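Local coordinates for protein aminoacyl-tRNA synthetase (PDB 5F9Z) that probably charges tRNA with proline as a class II prolyl-tRNA synthetase, here bound to an ATP analogue and the inhibitor halofuginone, at residues G221-S226 and S243-Q248; D424-V429 and K493-D498; A300-I305 and K357-R362; Y49-W54 and T161-T166. All blocks are in the same frame, centred on the assembly; numbering follows the deposited sequence.

Interaction 1: G221-S226 and S243-Q248; sequences GDITKS and SHLLGQ. With HFG (7-bromo-6-chloro-3-{3-[(2R,3S)-3-hydroxypiperidin-2-yl]-2-oxopropyl}quinazolin-4(3H)-one), chain E.
Leu245 O is gripped by two consecutive backbone N-H groups, Asp222 N at 2.8 Å and Ile223 N at 3.2 Å. Both donors reach it from the same face of the carbonyl plane, and the two residues facing one partner form a classic beta bulge at the start of this antiparallel hairpin. The regular ladder follows: Leu245 N bonds back to Ile223 O, and Lys225 and Ser243 exchange a pair of backbone bonds. On the sheet face of Ile223 and Leu245 the side chains run side by side, with Ile223 CD1 3.7 Å from Leu245 CD2, and helix 181-202 packs over this face, Ala184 and Val188 on Leu245 and Arg181 on Ile223. Thr224 and His244 point together to the other face. Thr224 OG1 sits anti to its own carbonyl carbon (chi1 -66°), which sets it in the imidazole plane, 2.9 Å from His244 ND1; Phe218 N is a further partner of the hydroxyl. At the far edge of the same ring, His244 NE2 donates a nearly straight bond (166°) to the halofuginone hydroxyl O7' at 2.6 Å. Beyond the bulge, a water joins Asp222 OD2 to Gln248 N, while OD1 holds Asn249. With both ring nitrogens engaged in plane, the imidazole rotation is fixed, and Thr224 acts as a second-shell residue that orients the histidine toward the hydroxypiperidine end of the inhibitor, the part thought to occupy the proline pocket.

Interaction 2: D424-V429 and K493-D498; sequences DTFDKV and KCFFCD. With ZN (zinc ion), chain F.
Asp424 opens the contact by setting its carbonyl against the loop of a four-cysteine zinc site in the C-terminal domain of the synthetase. Its O atom lies 3.5 Å from Phe495 CA in a CA-H...O contact, and its carboxylate OD1 forms a salt bridge with Arg422. Past Thr425 the chain enters a short 3-10 turn at Phe426, whose ring meets both Phe495 and Phe496. With CG anti to the backbone N (chi1 -173°), this ring stands beside that of Phe496 in a T-shaped pair, planes at 80° and centroids 5.1 Å apart. Phe496 presents its CD1-CE1 edge to the Phe426 face, displaced toward the rim near Phe426 CD1. At its own edge, Phe426 CD1 also meets Phe495 CE2 at 4.1 Å. Val429 completes the segment: its CG2 methyl comes within 3.9 Å of Phe495 CE2, the two side chains crossing at about a right angle. Phe495 is thereby enclosed between this turn and Ile453, Ala441 and Phe507 of the domain interior. Phe495 and Phe496 are the central residues of a Cys-Phe-Phe-Cys sequence, so the aromatic cluster is tied directly to the metal loop. Cys494 and Cys497 bind the zinc, and Cys444 and Cys449 complete its coordination. The Cys494 thiolate additionally accepts N-H bonds from the loop backbone, Phe496 N lying 3.2 Å from Cys494 SG.

Interaction 3: A300-I305 and K357-R362; sequences APVQVI and KGVCLR
Strands 304-308 and 361-365 begin here as parallel neighbours within the mixed sheet of the anticodon-binding domain, Leu361 pairing with Val304 and bonding to the residues on either side of it: Leu361 N donates to Gln303 O at 2.9 Å, and Ile305 N donates to Leu361 O at 3.0 Å. The latter carbonyl also receives a CA-H...O contact from Val304. Before the strands, the chain leaves helix 347-356 through Gly358, whose positive phi ends the helix in a Schellman motif and brings Val359 against Val302 and Ile305. The CG1 methyl of Val359, anti to its backbone N (chi1 177°), touches Val302 O at 3.3 Å. The same methyl meets Ile305 CG2 at 3.7 Å, the two side chains crossing at about a right angle. Ile305 CG2 also rests against Arg362 CB at 3.6 Å. On the other face of the sheet, Val304 CG2 packs on Leu361 CD1 at 4.0 Å, near Leu401 of helix 393-417. Cys360 SG lies against Ala300 CB at 3.7 Å. The Arg362 guanidinium has Tyr351 as a cation-pi partner. The join is thus made by backbone bonds and apolar branches, while the Arg362 charge is taken up by Glu355 and Glu364.

Interaction 4: Y49-W54 and T161-T166; sequences YILRPW and TPFIRT. With ANP (phosphoaminophosphonic acid-adenylate ester), chain D.
Tyr49 receives Pro162 over one ring face and Thr166 at its edge, docking strand 49-51 on the motif 2 loop of the class II catalytic core. Pro162 CG makes a CH-pi contact 4.0 Å from the Tyr49 ring centroid and 20° off the normal, displaced toward the CE1 rim. Near the ring plane, Thr166 CG2 approaches Tyr49 CD2 at 3.5 Å; that methyl is anti to its carbonyl carbon, while the threonine hydroxyl (chi1 66°) bonds to Glu168 O. A second apolar touch joins Leu51 CD2 to Phe163 CE1 at 3.6 Å, meeting that ring obliquely. Phe163 itself beds against Ile280 and Ile284 of helix 278-287, so the loop lies between this helix and the small hairpin of strands 40-42 and 49-51. Within the loop, the Thr161 backbone faces both Ile164 and Arg165, a classic beta bulge. The bulge residue Arg165 and Thr166 just after it bind the ATP analogue. Thr166 reads the adenine edge with its backbone alone: its N donates to ANP N1 at 3.2 Å, and its O accepts from ANP N6 at the same distance. Arg165, bent at chi3 (-57°), lays the edge of its guanidinium in plane against the gamma phosphate and also pairs with Glu156. The phosphate bonds are almost straight, Arg165 NH2 standing 2.5 Å from ANP O2G and NH1 3.2 Å from ANP O3G.

Overall arrangement
From the N terminus, interaction 4 comes first, closing a long loop from segment 49-54, where strand 49-51 leads into helix 53-71, to the nucleotide-binding loop at 161-166. Interaction 1 follows as a local hairpin in the catalytic core, lining the halofuginone pocket; its nearest atoms lie about 13 Å from those of interaction 4. Next, interaction 3 closes the 51-residue loop between its two segments in the anticodon-binding domain, and interaction 2, last along the chain, closes a loop within the C-terminal zinc domain. All four lie in series, none nesting or crossing. Interactions 3 and 4 touch: Trp54 packs on Pro301, Val302 and Val359, and its NE1 probably bonds to Lys357 O, tying helix 53-71 to the anticodon-binding domain.

Interaction 1: G221-S226 and S243-Q248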
# COMPACT_ATOMS: atom_id res chain seq x y z
N GLY A 221 -18.68 11.74 -5.40
CA GLY A 221 -18.19 12.82 -4.58
C GLY A 221 -17.87 14.07 -5.38
O GLY A 221 -18.04 14.12 -6.60
N ASP A 222 -17.41 15.09 -4.65
CA ASP A 222 -17.03 16.36 -5.26
C ASP A 222 -15.54 16.42 -5.57
O ASP A 222 -15.15 16.78 -6.68
CB ASP A 222 -17.42 17.52 -4.34
CG ASP A 222 -18.91 17.74 -4.26
OD1 ASP A 222 -19.62 17.34 -5.21
OD2 ASP A 222 -19.38 18.32 -3.26
N ILE A 223 -14.70 16.07 -4.60
CA ILE A 223 -13.25 16.10 -4.74
C ILE A 223 -12.69 14.77 -4.29
O ILE A 223 -12.99 14.31 -3.18
CB ILE A 223 -12.62 17.26 -3.94
CG1 ILE A 223 -13.19 18.60 -4.38
CG2 ILE A 223 -11.10 17.24 -4.08
CD1 ILE A 223 -12.66 19.78 -3.58
N THR A 224 -11.87 14.14 -5.14
CA THR A 224 -11.19 12.90 -4.80
C THR A 224 -9.69 13.16 -4.79
O THR A 224 -9.09 13.41 -5.84
CB THR A 224 -11.54 11.79 -5.80
OG1 THR A 224 -12.92 11.44 -5.67
CG2 THR A 224 -10.69 10.56 -5.53
N LYS A 225 -9.10 13.11 -3.60
CA LYS A 225 -7.66 13.20 -3.44
C LYS A 225 -7.09 11.80 -3.25
O LYS A 225 -7.77 10.90 -2.73
CB LYS A 225 -7.29 14.10 -2.27
CG LYS A 225 -7.78 15.53 -2.42
CD LYS A 225 -7.25 16.43 -1.33
CE LYS A 225 -7.65 17.88 -1.58
NZ LYS A 225 -7.08 18.80 -0.56
N SER A 226 -5.85 11.61 -3.68
CA SER A 226 -5.25 10.28 -3.65
C SER A 226 -3.75 10.39 -3.50
O SER A 226 -3.16 11.47 -3.61
CB SER A 226 -5.60 9.49 -4.92
OG SER A 226 -4.94 10.04 -6.04
N SER A 243 -9.04 9.42 -0.79
CA SER A 243 -9.80 10.17 0.22
C SER A 243 -10.73 11.12 -0.51
O SER A 243 -10.26 11.99 -1.26
CB SER A 243 -8.86 10.93 1.16
OG SER A 243 -9.58 11.55 2.20
N HIS A 244 -12.03 10.96 -0.31
CA HIS A 244 -13.04 11.68 -1.07
C HIS A 244 -13.68 12.77 -0.24
O HIS A 244 -13.99 12.57 0.94
CB HIS A 244 -14.13 10.72 -1.57
CG HIS A 244 -13.61 9.49 -2.23
ND1 HIS A 244 -13.11 9.48 -3.51
CD2 HIS A 244 -13.52 8.21 -1.78
CE1 HIS A 244 -12.73 8.25 -3.82
NE2 HIS A 244 -12.97 7.46 -2.79
N LEU A 245 -13.88 13.93 -0.86
CA LEU A 245 -14.78 14.96 -0.32
C LEU A 245 -16.13 14.74 -0.98
O LEU A 245 -16.42 15.26 -2.05
CB LEU A 245 -14.24 16.36 -0.58
CG LEU A 245 -15.17 17.50 -0.14
CD1 LEU A 245 -15.46 17.42 1.35
CD2 LEU A 245 -14.60 18.86 -0.52
N LEU A 246 -16.97 13.92 -0.32
CA LEU A 246 -18.27 13.60 -0.88
C LEU A 246 -19.20 14.80 -0.93
O LEU A 246 -20.12 14.82 -1.76
CB LEU A 246 -18.93 12.48 -0.06
CG LEU A 246 -18.08 11.23 0.16
CD1 LEU A 246 -18.75 10.30 1.15
CD2 LEU A 246 -17.83 10.52 -1.17
N GLY A 247 -18.97 15.80 -0.09
CA GLY A 247 -19.87 16.94 -0.06
C GLY A 247 -21.23 16.52 0.44
O GLY A 247 -21.37 15.85 1.47
N GLN A 248 -22.27 16.90 -0.31
CA GLN A 248 -23.64 16.57 0.04
C GLN A 248 -24.29 15.63 -0.97
O GLN A 248 -25.51 15.47 -0.96
CB GLN A 248 -24.47 17.85 0.19
CG GLN A 248 -24.02 18.74 1.33
CD GLN A 248 -24.62 20.12 1.27
OE1 GLN A 248 -24.71 20.72 0.20
NE2 GLN A 248 -25.04 20.64 2.42
O4' HFG E . -15.79 2.51 -3.04
C21 HFG E . -15.68 3.54 -3.65
C3' HFG E . -15.49 4.88 -2.90
C2' HFG E . -15.02 4.70 -1.45
N1' HFG E . -15.93 3.92 -0.73
C6' HFG E . -15.33 3.36 0.44
C5' HFG E . -14.05 4.08 0.85
C4' HFG E . -13.05 4.03 -0.18
C39 HFG E . -13.62 4.06 -1.47
O7' HFG E . -12.74 4.87 -2.41
C1' HFG E . -15.73 3.54 -5.29
N3 HFG E . -16.31 2.21 -5.78
C4 HFG E . -17.65 1.93 -5.57
O11 HFG E . -18.38 2.75 -5.00
C10 HFG E . -18.17 0.75 -6.01
C5 HFG E . -19.56 0.42 -5.82
C2 HFG E . -15.54 1.35 -6.40
N1 HFG E . -16.01 0.17 -6.84
C9 HFG E . -17.32 -0.14 -6.66
C8 HFG E . -17.82 -1.36 -7.12
C7 HFG E . -19.19 -1.68 -6.93
BR1 HFG E . -19.87 -3.40 -7.57
C6 HFG E . -20.05 -0.78 -6.27
CL1 HFG E . -21.75 -1.19 -6.04
O HOH W 1 -21.83 18.60 -2.77

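Interaction 2: D424-V429 and K493-D498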
# COMPACT_ATOMS: atom_id res chain seq x y z
N ASP A 424 6.43 19.09 -22.26
CA ASP A 424 5.59 20.26 -22.48
C ASP A 424 4.78 20.18 -23.77
O ASP A 424 3.87 20.99 -23.96
CB ASP A 424 6.46 21.53 -22.50
CG ASP A 424 7.28 21.69 -21.24
OD1 ASP A 424 6.75 22.21 -20.24
OD2 ASP A 424 8.47 21.29 -21.25
N THR A 425 5.08 19.23 -24.65
CA THR A 425 4.34 19.02 -25.88
C THR A 425 4.02 17.54 -26.03
O THR A 425 4.71 16.68 -25.49
CB THR A 425 5.11 19.52 -27.11
OG1 THR A 425 6.40 18.91 -27.15
CG2 THR A 425 5.28 21.04 -27.06
N PHE A 426 2.95 17.25 -26.78
CA PHE A 426 2.52 15.87 -26.94
C PHE A 426 3.45 15.06 -27.83
O PHE A 426 3.45 13.83 -27.75
CB PHE A 426 1.10 15.83 -27.51
CG PHE A 426 0.50 14.45 -27.56
CD1 PHE A 426 0.01 13.86 -26.41
CD2 PHE A 426 0.44 13.75 -28.75
CE1 PHE A 426 -0.54 12.60 -26.45
CE2 PHE A 426 -0.11 12.48 -28.79
CZ PHE A 426 -0.60 11.90 -27.64
N ASP A 427 4.27 15.72 -28.66
CA ASP A 427 5.15 15.01 -29.58
C ASP A 427 6.23 14.20 -28.87
O ASP A 427 6.88 13.38 -29.52
CB ASP A 427 5.78 16.00 -30.56
CG ASP A 427 6.31 17.24 -29.88
OD1 ASP A 427 6.84 17.13 -28.75
OD2 ASP A 427 6.20 18.34 -30.47
N LYS A 428 6.44 14.42 -27.58
CA LYS A 428 7.43 13.67 -26.81
C LYS A 428 6.79 12.79 -25.74
O LYS A 428 7.51 12.23 -24.90
CB LYS A 428 8.44 14.62 -26.17
N VAL A 429 5.47 12.65 -25.75
CA VAL A 429 4.78 11.91 -24.70
C VAL A 429 4.91 10.41 -24.92
O VAL A 429 5.25 9.66 -24.00
CB VAL A 429 3.30 12.34 -24.61
CG1 VAL A 429 2.51 11.35 -23.79
CG2 VAL A 429 3.20 13.74 -24.02
N LYS A 493 0.42 27.02 -22.32
CA LYS A 493 -0.72 26.30 -22.85
C LYS A 493 -0.68 24.84 -22.42
O LYS A 493 0.34 24.33 -21.95
CB LYS A 493 -0.76 26.40 -24.37
N CYS A 494 -1.82 24.16 -22.58
CA CYS A 494 -1.89 22.74 -22.29
C CYS A 494 -0.96 21.97 -23.23
O CYS A 494 -0.77 22.34 -24.39
CB CYS A 494 -3.32 22.24 -22.44
SG CYS A 494 -3.51 20.44 -22.36
N PHE A 495 -0.38 20.89 -22.71
CA PHE A 495 0.52 20.07 -23.52
C PHE A 495 -0.20 19.35 -24.65
O PHE A 495 0.47 18.82 -25.55
CB PHE A 495 1.24 19.05 -22.63
CG PHE A 495 0.41 17.83 -22.33
CD1 PHE A 495 -0.63 17.88 -21.42
CD2 PHE A 495 0.69 16.61 -22.94
CE1 PHE A 495 -1.39 16.76 -21.14
CE2 PHE A 495 -0.06 15.49 -22.66
CZ PHE A 495 -1.10 15.56 -21.76
N PHE A 496 -1.53 19.33 -24.64
CA PHE A 496 -2.31 18.58 -25.62
C PHE A 496 -3.22 19.47 -26.44
O PHE A 496 -3.17 19.44 -27.68
CB PHE A 496 -3.13 17.49 -24.91
CG PHE A 496 -3.79 16.52 -25.84
CD1 PHE A 496 -3.07 15.48 -26.40
CD2 PHE A 496 -5.13 16.64 -26.15
CE1 PHE A 496 -3.67 14.58 -27.26
CE2 PHE A 496 -5.74 15.74 -27.01
CZ PHE A 496 -5.01 14.71 -27.56
N CYS A 497 -4.07 20.28 -25.80
CA CYS A 497 -5.01 21.13 -26.50
C CYS A 497 -4.53 22.58 -26.47
O CYS A 497 -3.48 22.91 -25.93
CB CYS A 497 -6.41 21.00 -25.89
SG CYS A 497 -6.64 21.94 -24.37
N ASP A 498 -5.33 23.46 -27.07
CA ASP A 498 -4.98 24.87 -27.22
C ASP A 498 -5.37 25.72 -26.02
O ASP A 498 -5.17 26.94 -26.06
CB ASP A 498 -5.64 25.44 -28.49
ZN ZN F . -6.00 20.48 -22.49

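Interaction 3: A300-I305 and K357-R362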
# COMPACT_ATOMS: atom_id res chain seq x y z
N ALA A 300 8.63 -5.68 8.91
CA ALA A 300 9.23 -7.00 8.79
C ALA A 300 8.78 -7.89 9.95
O ALA A 300 8.96 -7.51 11.11
CB ALA A 300 10.75 -6.90 8.76
N PRO A 301 8.20 -9.06 9.68
CA PRO A 301 7.78 -9.94 10.79
C PRO A 301 8.91 -10.31 11.72
O PRO A 301 8.72 -10.36 12.94
CB PRO A 301 7.21 -11.17 10.06
CG PRO A 301 6.81 -10.66 8.71
CD PRO A 301 7.82 -9.61 8.36
N VAL A 302 10.10 -10.56 11.18
CA VAL A 302 11.30 -10.80 11.97
C VAL A 302 12.36 -9.81 11.51
O VAL A 302 12.78 -9.84 10.35
CB VAL A 302 11.80 -12.24 11.83
CG1 VAL A 302 13.13 -12.41 12.55
CG2 VAL A 302 10.77 -13.22 12.37
N GLN A 303 12.77 -8.92 12.41
CA GLN A 303 13.77 -7.92 12.05
C GLN A 303 15.19 -8.49 12.12
O GLN A 303 16.03 -8.14 11.29
CB GLN A 303 13.64 -6.70 12.97
CG GLN A 303 12.33 -5.96 12.82
CD GLN A 303 12.14 -4.90 13.90
OE1 GLN A 303 12.54 -5.09 15.05
NE2 GLN A 303 11.54 -3.78 13.52
N VAL A 304 15.46 -9.35 13.09
CA VAL A 304 16.77 -9.96 13.26
C VAL A 304 16.59 -11.46 13.43
O VAL A 304 15.81 -11.91 14.28
CB VAL A 304 17.52 -9.37 14.47
CG1 VAL A 304 18.84 -10.09 14.67
CG2 VAL A 304 17.74 -7.88 14.30
N ILE A 305 17.32 -12.24 12.63
CA ILE A 305 17.38 -13.68 12.78
C ILE A 305 18.77 -14.04 13.28
O ILE A 305 19.78 -13.61 12.71
CB ILE A 305 17.03 -14.41 11.47
CG1 ILE A 305 17.05 -15.93 11.68
CG2 ILE A 305 17.96 -14.00 10.33
CD1 ILE A 305 15.93 -16.43 12.56
N LYS A 357 12.79 -14.36 2.75
CA LYS A 357 11.71 -13.85 3.57
C LYS A 357 11.91 -12.39 3.99
O LYS A 357 11.03 -11.83 4.64
CB LYS A 357 11.54 -14.73 4.82
CG LYS A 357 11.24 -16.19 4.49
CD LYS A 357 11.18 -17.04 5.75
CE LYS A 357 9.87 -16.85 6.50
NZ LYS A 357 8.72 -17.43 5.76
N GLY A 358 13.04 -11.78 3.64
CA GLY A 358 13.22 -10.36 3.86
C GLY A 358 13.56 -9.95 5.28
O GLY A 358 13.22 -8.84 5.69
N VAL A 359 14.24 -10.81 6.04
CA VAL A 359 14.67 -10.43 7.38
C VAL A 359 15.77 -9.38 7.27
O VAL A 359 16.75 -9.56 6.54
CB VAL A 359 15.15 -11.66 8.16
CG1 VAL A 359 15.67 -11.25 9.53
CG2 VAL A 359 14.02 -12.67 8.31
N CYS A 360 15.60 -8.28 8.01
CA CYS A 360 16.46 -7.11 7.83
C CYS A 360 17.92 -7.44 8.15
O CYS A 360 18.82 -7.10 7.38
CB CYS A 360 15.97 -5.96 8.71
SG CYS A 360 14.22 -5.57 8.48
N LEU A 361 18.16 -8.07 9.29
CA LEU A 361 19.51 -8.38 9.74
C LEU A 361 19.60 -9.84 10.14
O LEU A 361 18.65 -10.40 10.70
CB LEU A 361 19.93 -7.49 10.92
CG LEU A 361 19.73 -5.98 10.79
CD1 LEU A 361 19.97 -5.30 12.13
CD2 LEU A 361 20.65 -5.40 9.72
N ARG A 362 20.74 -10.47 9.86
CA ARG A 362 21.03 -11.80 10.36
C ARG A 362 22.29 -11.74 11.22
O ARG A 362 23.25 -11.04 10.89
CB ARG A 362 21.20 -12.82 9.23
CG ARG A 362 22.47 -12.71 8.41
CD ARG A 362 22.83 -14.06 7.82
NE ARG A 362 23.86 -13.98 6.80
CZ ARG A 362 23.61 -13.89 5.49
NH1 ARG A 362 22.36 -13.87 5.06
NH2 ARG A 362 24.61 -13.83 4.63

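Interaction 4: Y49-W54 and T161-T166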
# COMPACT_ATOMS: atom_id res chain seq x y z
N TYR A 49 -6.36 -15.00 -2.92
CA TYR A 49 -5.03 -15.45 -2.51
C TYR A 49 -4.99 -15.57 -1.00
O TYR A 49 -5.50 -14.71 -0.28
CB TYR A 49 -3.95 -14.48 -3.00
CG TYR A 49 -4.06 -14.14 -4.47
CD1 TYR A 49 -3.45 -14.94 -5.43
CD2 TYR A 49 -4.78 -13.04 -4.90
CE1 TYR A 49 -3.55 -14.63 -6.78
CE2 TYR A 49 -4.90 -12.73 -6.24
CZ TYR A 49 -4.28 -13.53 -7.17
OH TYR A 49 -4.39 -13.23 -8.51
N ILE A 50 -4.38 -16.65 -0.52
CA ILE A 50 -4.27 -16.90 0.91
C ILE A 50 -3.20 -15.98 1.49
O ILE A 50 -2.06 -15.95 1.00
CB ILE A 50 -3.94 -18.37 1.19
CG1 ILE A 50 -5.08 -19.27 0.70
CG2 ILE A 50 -3.67 -18.60 2.67
CD1 ILE A 50 -4.84 -20.72 0.95
N LEU A 51 -3.56 -15.24 2.54
CA LEU A 51 -2.61 -14.37 3.23
C LEU A 51 -1.97 -15.18 4.36
O LEU A 51 -2.52 -15.29 5.46
CB LEU A 51 -3.31 -13.12 3.76
CG LEU A 51 -3.94 -12.19 2.72
CD1 LEU A 51 -4.59 -11.00 3.40
CD2 LEU A 51 -2.90 -11.72 1.72
N ARG A 52 -0.81 -15.75 4.07
CA ARG A 52 -0.07 -16.50 5.08
C ARG A 52 0.47 -15.54 6.14
O ARG A 52 0.55 -14.33 5.92
CB ARG A 52 1.06 -17.28 4.42
CG ARG A 52 0.58 -18.31 3.42
CD ARG A 52 1.72 -19.18 2.91
NE ARG A 52 2.23 -20.09 3.94
CZ ARG A 52 3.14 -21.03 3.72
NH1 ARG A 52 3.65 -21.19 2.51
NH2 ARG A 52 3.55 -21.81 4.71
N PRO A 53 0.82 -16.06 7.33
CA PRO A 53 1.23 -15.17 8.43
C PRO A 53 2.35 -14.20 8.08
O PRO A 53 2.38 -13.09 8.64
CB PRO A 53 1.67 -16.16 9.51
CG PRO A 53 0.84 -17.36 9.27
CD PRO A 53 0.69 -17.46 7.77
N TRP A 54 3.26 -14.56 7.18
CA TRP A 54 4.38 -13.67 6.87
C TRP A 54 3.91 -12.40 6.17
O TRP A 54 4.51 -11.34 6.36
CB TRP A 54 5.41 -14.40 6.01
CG TRP A 54 6.77 -13.79 6.09
CD1 TRP A 54 7.37 -12.98 5.16
CD2 TRP A 54 7.71 -13.92 7.16
NE1 TRP A 54 8.62 -12.61 5.59
CE2 TRP A 54 8.85 -13.17 6.82
CE3 TRP A 54 7.69 -14.60 8.39
CZ2 TRP A 54 9.97 -13.09 7.65
CZ3 TRP A 54 8.80 -14.51 9.21
CH2 TRP A 54 9.92 -13.76 8.84
N THR A 161 -3.97 -9.41 -9.73
CA THR A 161 -2.59 -9.41 -9.27
C THR A 161 -2.62 -9.55 -7.76
O THR A 161 -3.42 -8.87 -7.09
CB THR A 161 -1.87 -8.12 -9.69
OG1 THR A 161 -1.94 -7.96 -11.11
CG2 THR A 161 -0.41 -8.16 -9.26
N PRO A 162 -1.79 -10.42 -7.18
CA PRO A 162 -1.76 -10.55 -5.72
C PRO A 162 -1.55 -9.20 -5.04
O PRO A 162 -0.72 -8.39 -5.47
CB PRO A 162 -0.58 -11.50 -5.48
CG PRO A 162 -0.54 -12.33 -6.72
CD PRO A 162 -0.94 -11.42 -7.84
N PHE A 163 -2.34 -8.95 -3.99
CA PHE A 163 -2.38 -7.69 -3.27
C PHE A 163 -2.91 -6.54 -4.12
O PHE A 163 -3.88 -5.88 -3.75
CB PHE A 163 -1.00 -7.33 -2.71
CG PHE A 163 -0.42 -8.36 -1.79
CD1 PHE A 163 -0.93 -8.53 -0.51
CD2 PHE A 163 0.64 -9.15 -2.19
CE1 PHE A 163 -0.40 -9.47 0.34
CE2 PHE A 163 1.18 -10.09 -1.34
CZ PHE A 163 0.66 -10.25 -0.07
N ILE A 164 -2.28 -6.31 -5.28
CA ILE A 164 -2.58 -5.12 -6.08
C ILE A 164 -4.05 -5.09 -6.47
O ILE A 164 -4.75 -4.08 -6.28
CB ILE A 164 -1.67 -5.05 -7.31
CG1 ILE A 164 -0.19 -5.11 -6.90
CG2 ILE A 164 -1.95 -3.79 -8.12
CD1 ILE A 164 0.24 -3.97 -6.01
N ARG A 165 -4.55 -6.18 -7.04
CA ARG A 165 -5.95 -6.27 -7.47
C ARG A 165 -6.43 -7.70 -7.24
O ARG A 165 -6.13 -8.60 -8.02
CB ARG A 165 -6.11 -5.86 -8.93
CG ARG A 165 -7.54 -5.88 -9.42
CD ARG A 165 -7.66 -5.28 -10.81
NE ARG A 165 -7.15 -3.91 -10.86
CZ ARG A 165 -7.84 -2.84 -10.48
NH1 ARG A 165 -9.08 -2.97 -10.04
NH2 ARG A 165 -7.29 -1.63 -10.56
N THR A 166 -7.18 -7.89 -6.16
CA THR A 166 -7.71 -9.20 -5.79
C THR A 166 -9.23 -9.14 -5.70
O THR A 166 -9.80 -8.10 -5.34
CB THR A 166 -7.13 -9.68 -4.46
OG1 THR A 166 -7.57 -8.83 -3.40
CG2 THR A 166 -5.61 -9.65 -4.51
PG ANP D . -9.94 0.92 -9.61
O1G ANP D . -10.49 1.47 -10.89
O2G ANP D . -8.43 0.53 -9.83
O3G ANP D . -10.75 -0.37 -9.20
PB ANP D . -11.36 1.87 -7.38
O1B ANP D . -12.33 3.09 -7.48
O2B ANP D . -12.10 0.62 -7.74
N3B ANP D . -10.05 2.10 -8.40
PA ANP D . -11.66 2.20 -4.66
O1A ANP D . -13.02 1.62 -4.71
O2A ANP D . -11.63 3.73 -4.62
O3A ANP D . -10.81 1.75 -5.92
O5' ANP D . -10.91 1.58 -3.42
C5' ANP D . -9.99 2.35 -2.62
C4' ANP D . -8.58 1.90 -2.91
O4' ANP D . -8.51 0.47 -2.82
C3' ANP D . -8.07 2.23 -4.31
O3' ANP D . -7.50 3.53 -4.34
C2' ANP D . -7.02 1.15 -4.55
O2' ANP D . -5.74 1.54 -4.06
C1' ANP D . -7.55 -0.04 -3.73
N9 ANP D . -8.19 -1.08 -4.52
C8 ANP D . -9.19 -0.92 -5.45
N7 ANP D . -9.58 -2.04 -6.01
C5 ANP D . -8.80 -3.01 -5.40
C6 ANP D . -8.73 -4.41 -5.55
N6 ANP D . -9.49 -5.10 -6.40
N1 ANP D . -7.83 -5.07 -4.79
C2 ANP D . -7.07 -4.38 -3.94
N3 ANP D . -7.04 -3.07 -3.71
C4 ANP D . -7.94 -2.43 -4.48